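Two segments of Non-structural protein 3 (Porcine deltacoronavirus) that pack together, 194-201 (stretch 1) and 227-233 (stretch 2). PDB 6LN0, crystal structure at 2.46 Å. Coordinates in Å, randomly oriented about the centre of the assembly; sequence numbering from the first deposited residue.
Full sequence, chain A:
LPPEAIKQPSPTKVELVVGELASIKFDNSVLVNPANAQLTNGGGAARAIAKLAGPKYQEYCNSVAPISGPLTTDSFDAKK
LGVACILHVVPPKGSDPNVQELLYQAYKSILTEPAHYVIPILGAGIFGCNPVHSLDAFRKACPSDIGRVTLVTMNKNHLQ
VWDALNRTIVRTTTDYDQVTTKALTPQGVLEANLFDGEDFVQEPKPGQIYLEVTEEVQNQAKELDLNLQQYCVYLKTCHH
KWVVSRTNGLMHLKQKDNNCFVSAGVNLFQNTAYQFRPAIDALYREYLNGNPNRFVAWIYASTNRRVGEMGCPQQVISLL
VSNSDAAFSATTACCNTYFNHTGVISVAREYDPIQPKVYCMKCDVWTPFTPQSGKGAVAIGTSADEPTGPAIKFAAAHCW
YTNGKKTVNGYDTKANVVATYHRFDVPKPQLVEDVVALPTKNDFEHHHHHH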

# COMPACT_ATOMS: atom_id res chain seq x y z
N LEU A 194 -0.80 3.35 -1.29
CA LEU A 194 -0.92 2.29 -0.30
C LEU A 194 -1.14 0.97 -0.99
O LEU A 194 -2.02 0.85 -1.85
CB LEU A 194 -2.05 2.60 0.68
CG LEU A 194 -1.75 3.93 1.36
CD1 LEU A 194 -2.71 4.17 2.49
CD2 LEU A 194 -0.30 3.92 1.82
N PHE A 195 -0.33 -0.03 -0.61
CA PHE A 195 -0.36 -1.36 -1.20
C PHE A 195 -0.67 -2.41 -0.13
O PHE A 195 -0.02 -2.45 0.92
CB PHE A 195 0.96 -1.67 -1.90
CG PHE A 195 0.89 -2.84 -2.82
CD1 PHE A 195 0.22 -2.77 -4.02
CD2 PHE A 195 1.50 -4.04 -2.47
CE1 PHE A 195 0.15 -3.86 -4.87
CE2 PHE A 195 1.44 -5.14 -3.32
CZ PHE A 195 0.76 -5.05 -4.51
N ASP A 196 -1.65 -3.24 -0.42
CA ASP A 196 -2.26 -4.26 0.42
C ASP A 196 -1.44 -5.55 0.52
O ASP A 196 -1.75 -6.40 1.36
CB ASP A 196 -3.62 -4.59 -0.20
CG ASP A 196 -4.52 -5.32 0.72
OD1 ASP A 196 -4.57 -4.94 1.92
OD2 ASP A 196 -5.19 -6.26 0.24
N GLY A 197 -0.43 -5.72 -0.32
CA GLY A 197 0.14 -7.02 -0.58
C GLY A 197 -0.40 -7.68 -1.83
O GLY A 197 0.28 -8.54 -2.41
N GLU A 198 -1.60 -7.29 -2.27
CA GLU A 198 -2.20 -7.75 -3.52
C GLU A 198 -2.53 -6.61 -4.48
O GLU A 198 -2.35 -6.77 -5.69
CB GLU A 198 -3.48 -8.54 -3.21
CG GLU A 198 -3.59 -9.89 -3.93
CD GLU A 198 -2.59 -10.94 -3.42
OE1 GLU A 198 -1.62 -11.27 -4.16
OE2 GLU A 198 -2.79 -11.45 -2.29
N ASP A 199 -2.97 -5.47 -3.97
CA ASP A 199 -3.50 -4.40 -4.81
C ASP A 199 -3.44 -3.10 -4.02
O ASP A 199 -3.33 -3.10 -2.79
CB ASP A 199 -4.93 -4.72 -5.24
CG ASP A 199 -5.73 -5.36 -4.11
OD1 ASP A 199 -5.86 -4.72 -3.04
OD2 ASP A 199 -6.21 -6.51 -4.28
N PHE A 200 -3.54 -1.98 -4.74
CA PHE A 200 -3.51 -0.68 -4.08
C PHE A 200 -4.83 -0.41 -3.37
O PHE A 200 -5.87 -0.95 -3.76
CB PHE A 200 -3.19 0.42 -5.08
CG PHE A 200 -1.80 0.32 -5.67
CD1 PHE A 200 -0.71 0.84 -5.00
CD2 PHE A 200 -1.59 -0.33 -6.87
CE1 PHE A 200 0.56 0.74 -5.54
CE2 PHE A 200 -0.33 -0.43 -7.40
CZ PHE A 200 0.75 0.11 -6.74
N VAL A 201 -4.78 0.40 -2.31
CA VAL A 201 -5.91 0.58 -1.39
C VAL A 201 -6.22 2.07 -1.26
O VAL A 201 -5.34 2.86 -0.90
CB VAL A 201 -5.62 -0.02 -0.01
CG1 VAL A 201 -6.79 0.20 0.93
CG2 VAL A 201 -5.32 -1.50 -0.11
N ASN A 227 7.64 -8.42 -8.90
CA ASN A 227 6.51 -7.50 -8.82
C ASN A 227 6.23 -7.20 -7.35
O ASN A 227 6.94 -7.66 -6.45
CB ASN A 227 5.29 -8.07 -9.53
CG ASN A 227 4.78 -9.36 -8.93
OD1 ASN A 227 4.54 -9.47 -7.72
ND2 ASN A 227 4.53 -10.34 -9.79
N LEU A 228 5.16 -6.45 -7.10
CA LEU A 228 4.95 -5.89 -5.76
C LEU A 228 4.41 -6.93 -4.79
O LEU A 228 4.74 -6.89 -3.60
CB LEU A 228 4.01 -4.69 -5.82
CG LEU A 228 4.59 -3.46 -6.52
CD1 LEU A 228 3.70 -2.25 -6.28
CD2 LEU A 228 6.00 -3.19 -6.06
N GLN A 229 3.52 -7.81 -5.25
CA GLN A 229 3.12 -8.95 -4.44
C GLN A 229 4.35 -9.70 -3.95
O GLN A 229 4.52 -9.93 -2.74
CB GLN A 229 2.22 -9.90 -5.25
CG GLN A 229 0.82 -9.41 -5.49
CD GLN A 229 0.67 -8.70 -6.83
OE1 GLN A 229 1.49 -7.84 -7.20
NE2 GLN A 229 -0.39 -9.04 -7.57
N GLN A 230 5.23 -10.07 -4.88
CA GLN A 230 6.44 -10.77 -4.50
C GLN A 230 7.30 -9.92 -3.58
O GLN A 230 7.90 -10.44 -2.63
CB GLN A 230 7.22 -11.17 -5.75
CG GLN A 230 6.42 -12.03 -6.69
CD GLN A 230 7.21 -12.41 -7.92
OE1 GLN A 230 7.60 -11.55 -8.70
NE2 GLN A 230 7.47 -13.71 -8.08
N TYR A 231 7.36 -8.62 -3.84
CA TYR A 231 8.26 -7.80 -3.04
C TYR A 231 7.80 -7.75 -1.59
O TYR A 231 8.61 -7.79 -0.67
CB TYR A 231 8.35 -6.39 -3.64
CG TYR A 231 9.43 -5.56 -3.00
CD1 TYR A 231 10.76 -5.91 -3.15
CD2 TYR A 231 9.12 -4.47 -2.22
CE1 TYR A 231 11.74 -5.17 -2.55
CE2 TYR A 231 10.10 -3.73 -1.62
CZ TYR A 231 11.40 -4.06 -1.79
OH TYR A 231 12.37 -3.31 -1.18
N CYS A 232 6.48 -7.68 -1.37
CA CYS A 232 5.94 -7.73 -0.02
C CYS A 232 6.32 -9.02 0.66
O CYS A 232 6.82 -9.02 1.79
CB CYS A 232 4.42 -7.59 -0.07
SG CYS A 232 3.84 -5.94 -0.28
N VAL A 233 6.08 -10.15 -0.04
CA VAL A 233 6.48 -11.43 0.50
C VAL A 233 7.95 -11.41 0.86
O VAL A 233 8.37 -11.88 1.93
CB VAL A 233 6.17 -12.55 -0.51
CG1 VAL A 233 6.78 -13.88 -0.05
CG2 VAL A 233 4.65 -12.67 -0.78

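A turn can be anchored against the start of a helix without a single hydrogen bond between them, with packing and CH...O contacts across the interface. Residues 194-201 and 227-233 illustrate the principle, burying 299 Å² in total.

Aromatic packing is central. Phe195, buried and with its CA-to-CB bond directed toward the helix, adopts a t rotamer that sets its ring among residues of the first helical turns. Leu228 CB lies over one face, 3.9 Å from the centroid of the Phe195 ring and 29° off the normal, a CH-pi contact in which CZ of Phe195 comes within 3.5 Å of CB of Leu228. Cys232, one turn further on, meets the ring differently: its SG sits at the edge, 3.7 Å from Phe195 CD2. A flat ring thus serves two residues spaced i and i+4, and the compact cysteine fits the buried site. Leu228 also touches a second aromatic, its CD1 3.8 Å from CZ of the exposed Phe200.

A second group of contacts involves the turn backbone. Gly197 O accepts a CA-H...O contact from Gln229, with 3.5 Å between O and CA, and lies 3.2 Å from Gln229 CG. Glycine suits this point because its positive phi, 97°, would jam a CB against the preceding carbonyl oxygen; Gly197 CA also rests 3.9 Å from Cys232 SG. The aliphatic part of Gln229 lies beside the exposed Glu198, whose OE1 is 3.3 Å from Gln229 CG.

No conventional hydrogen bond crosses between the stretches; those described here lie within one stretch. Asp196 N bonds to Asp199 O at 2.9 Å, bracing the turn, while Asn227 OD1 caps the helix by accepting from Gln230 N at 3.0 Å. Gln230 OE1 reciprocates, accepting from Asn227 N at 3.1 Å.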